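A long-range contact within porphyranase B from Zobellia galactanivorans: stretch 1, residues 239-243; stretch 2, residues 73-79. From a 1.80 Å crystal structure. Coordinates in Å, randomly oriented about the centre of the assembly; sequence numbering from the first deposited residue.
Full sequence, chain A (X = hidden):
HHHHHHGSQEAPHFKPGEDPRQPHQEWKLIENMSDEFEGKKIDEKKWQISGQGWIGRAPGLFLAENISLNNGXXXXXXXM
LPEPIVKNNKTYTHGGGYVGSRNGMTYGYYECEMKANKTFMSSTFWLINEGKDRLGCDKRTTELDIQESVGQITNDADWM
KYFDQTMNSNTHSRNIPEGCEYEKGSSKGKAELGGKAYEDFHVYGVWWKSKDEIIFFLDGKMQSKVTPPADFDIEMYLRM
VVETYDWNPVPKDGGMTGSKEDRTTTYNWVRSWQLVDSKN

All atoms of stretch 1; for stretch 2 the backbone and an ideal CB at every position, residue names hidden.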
# COMPACT_ATOMS: atom_id res chain seq x y z
N ARG A 239 2.61 -4.51 -1.00
CA ARG A 239 1.50 -4.31 -1.92
C ARG A 239 1.51 -2.85 -2.37
O ARG A 239 1.57 -1.92 -1.53
CB ARG A 239 0.16 -4.50 -1.21
CG ARG A 239 -0.06 -5.93 -0.68
CD ARG A 239 -0.51 -6.87 -1.87
NE ARG A 239 -0.72 -8.24 -1.39
CZ ARG A 239 0.20 -9.20 -1.38
NH1 ARG A 239 1.44 -8.96 -1.70
NH2 ARG A 239 -0.18 -10.43 -1.01
N MET A 240 1.35 -2.62 -3.69
CA MET A 240 1.06 -1.29 -4.22
C MET A 240 -0.18 -1.51 -5.12
O MET A 240 -0.11 -2.22 -6.16
CB MET A 240 2.27 -0.75 -5.05
CG MET A 240 3.51 -0.35 -4.17
SD MET A 240 4.56 -1.91 -3.99
CE MET A 240 5.41 -2.09 -5.56
N VAL A 241 -1.31 -0.93 -4.73
CA VAL A 241 -2.60 -1.37 -5.31
C VAL A 241 -3.43 -0.15 -5.57
O VAL A 241 -3.49 0.81 -4.76
CB VAL A 241 -3.34 -2.37 -4.36
CG1 VAL A 241 -4.83 -2.62 -4.81
CG2 VAL A 241 -2.53 -3.72 -4.28
N VAL A 242 -4.17 -0.21 -6.68
CA VAL A 242 -5.07 0.88 -7.06
C VAL A 242 -6.39 0.16 -7.31
O VAL A 242 -6.48 -0.70 -8.20
CB VAL A 242 -4.55 1.57 -8.39
CG1 VAL A 242 -5.69 2.50 -8.98
CG2 VAL A 242 -3.26 2.39 -8.10
N GLU A 243 -7.41 0.46 -6.49
CA GLU A 243 -8.62 -0.41 -6.44
C GLU A 243 -9.86 0.47 -6.37
O GLU A 243 -9.74 1.70 -6.18
CB GLU A 243 -8.57 -1.24 -5.16
CG GLU A 243 -8.94 -0.45 -3.92
CD GLU A 243 -8.07 -0.85 -2.73
OE1 GLU A 243 -8.56 -1.67 -1.92
OE2 GLU A 243 -6.94 -0.33 -2.62
N UNK A 73 10.23 5.23 -12.62
CA UNK A 73 9.08 5.17 -11.69
C UNK A 73 8.13 4.06 -12.12
O UNK A 73 8.06 3.65 -13.35
CB UNK A 73 8.34 6.51 -11.64
N UNK A 74 7.38 3.55 -11.14
CA UNK A 74 6.29 2.61 -11.39
C UNK A 74 5.01 3.41 -11.58
O UNK A 74 4.77 4.35 -10.79
CB UNK A 74 6.15 1.60 -10.25
N UNK A 75 4.17 3.06 -12.58
CA UNK A 75 2.96 3.80 -12.89
C UNK A 75 1.85 2.77 -12.83
O UNK A 75 1.95 1.70 -13.47
CB UNK A 75 3.03 4.50 -14.25
N UNK A 76 0.83 3.04 -11.98
CA UNK A 76 -0.38 2.19 -11.96
C UNK A 76 -1.52 3.10 -12.40
O UNK A 76 -1.86 4.08 -11.72
CB UNK A 76 -0.64 1.57 -10.58
N UNK A 77 -2.09 2.79 -13.56
CA UNK A 77 -2.99 3.75 -14.19
C UNK A 77 -4.44 3.21 -14.12
O UNK A 77 -4.69 2.06 -14.48
CB UNK A 77 -2.57 4.01 -15.64
N UNK A 78 -5.38 4.05 -13.73
CA UNK A 78 -6.79 3.67 -13.74
C UNK A 78 -7.41 3.85 -15.12
O UNK A 78 -7.11 4.84 -15.82
CB UNK A 78 -7.57 4.49 -12.71
N UNK A 79 -8.31 2.93 -15.46
CA UNK A 79 -8.98 2.96 -16.80
C UNK A 79 -10.44 2.62 -16.70
O UNK A 79 -10.94 2.10 -15.65
CB UNK A 79 -8.31 1.99 -17.77

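The two strands lie face to face, not edge to edge: their axes approach to 7.9 Å at 34°, and no hydrogen bond joins them, so the contact rests on side chains. From stretch 1, Met240 and Val242 point their CA-to-CB bonds toward stretch 2, while Val241 points away. What stretch 1 offers is a largely apolar surface, the CE methyl of Met240 and the two methyls of Val242, with the polar carbonyl O of Met240 between them.

Position 73 has extended backbone angles (-141/154), and its ideal CB has nothing of stretch 1 within 5.5 Å. Stretch 1 sets no demand here, and almost any residue would do. The deposited residue is Ser73, whose OG is hydrogen-bonded elsewhere in the structure.

At position 74 the CA-to-CB bond points toward stretch 1, yet the ideal CB is again more than 5.5 Å from any of its atoms. Only a longer side chain would bridge this gap, and what lies at the far end is the CE methyl of Met240, with no charge to pair with. Leucine, methionine, isoleucine or phenylalanine would all be reasonable. The residue is Leu74, with chi1 t and chi2 p; its CD2 comes to 3.9 Å from Met240 CE, a methyl-to-methyl contact at the tips of both side chains.

Position 75 is out of reach of stretch 1, and its strand angles leave the choice wide. Gln75 occupies it, with OE1 hydrogen-bonded elsewhere in the structure.

Position 76 is the centre of the contact. Its CA is 6.9 Å from the CA of Val242, and its CB points toward stretch 1, with the ideal CB 3.7 Å from Val242 CG2. Space is tight near the backbone, but room remains beside Val242 in the direction of Met240. A beta-branched aliphatic residue suits the extended backbone (-116/114); valine would cover Val242, and isoleucine or leucine could reach further. Ile76, with chi1 m and chi2 t, does both: its CG2 packs at 3.4 Å from Val242 CG2, while its CD1 extends to 4.2 Å from Met240 CB. The same CD1 lies 3.4 Å from Met240 O, so the methyl rests against the backbone as well as the side chain.

Position 77 follows the alternation of the strand and points away from stretch 1, which leaves its identity undetermined by this contact. It is Thr77, whose OG1 is hydrogen-bonded elsewhere.

Beyond the strand, position 78 directs its CA-to-CB bond sideways, and its ideal CB is 4.6 Å from Val242 CG1. A beta-branched residue with a methyl to turn toward Val242, valine or threonine, would fit; alanine would also be accommodated but would come no closer than its CB. It is Thr78, chi1 p: CG2 approaches Val242 CG1 to 3.3 Å, a close contact, while OG1 is hydrogen-bonded elsewhere in the structure.

Position 79 is out of reach, and stretch 1 gives no preference. Thr79 fills it.

Stretch 2 (73-79) SLQITTT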
# COMPACT_ATOMS: atom_id res chain seq x y z
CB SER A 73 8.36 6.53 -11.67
OG SER A 73 7.62 6.69 -12.90
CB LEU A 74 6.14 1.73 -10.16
CG LEU A 74 4.88 0.88 -10.11
CD1 LEU A 74 4.78 -0.18 -11.18
CD2 LEU A 74 4.83 0.19 -8.67
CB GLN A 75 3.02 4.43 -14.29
CG GLN A 75 4.23 5.42 -14.37
CD GLN A 75 4.31 6.07 -15.70
OE1 GLN A 75 4.16 5.39 -16.74
NE2 GLN A 75 4.42 7.37 -15.70
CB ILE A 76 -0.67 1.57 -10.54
CG1 ILE A 76 0.61 0.88 -10.00
CG2 ILE A 76 -1.89 0.59 -10.66
CD1 ILE A 76 0.30 0.14 -8.62
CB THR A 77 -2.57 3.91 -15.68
OG1 THR A 77 -1.26 4.53 -15.75
CG2 THR A 77 -3.58 4.84 -16.41
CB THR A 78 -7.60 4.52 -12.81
OG1 THR A 78 -7.52 5.89 -13.18
CG2 THR A 78 -7.20 4.36 -11.29
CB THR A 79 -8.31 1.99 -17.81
OG1 THR A 79 -8.38 0.65 -17.33
CG2 THR A 79 -6.83 2.33 -18.07
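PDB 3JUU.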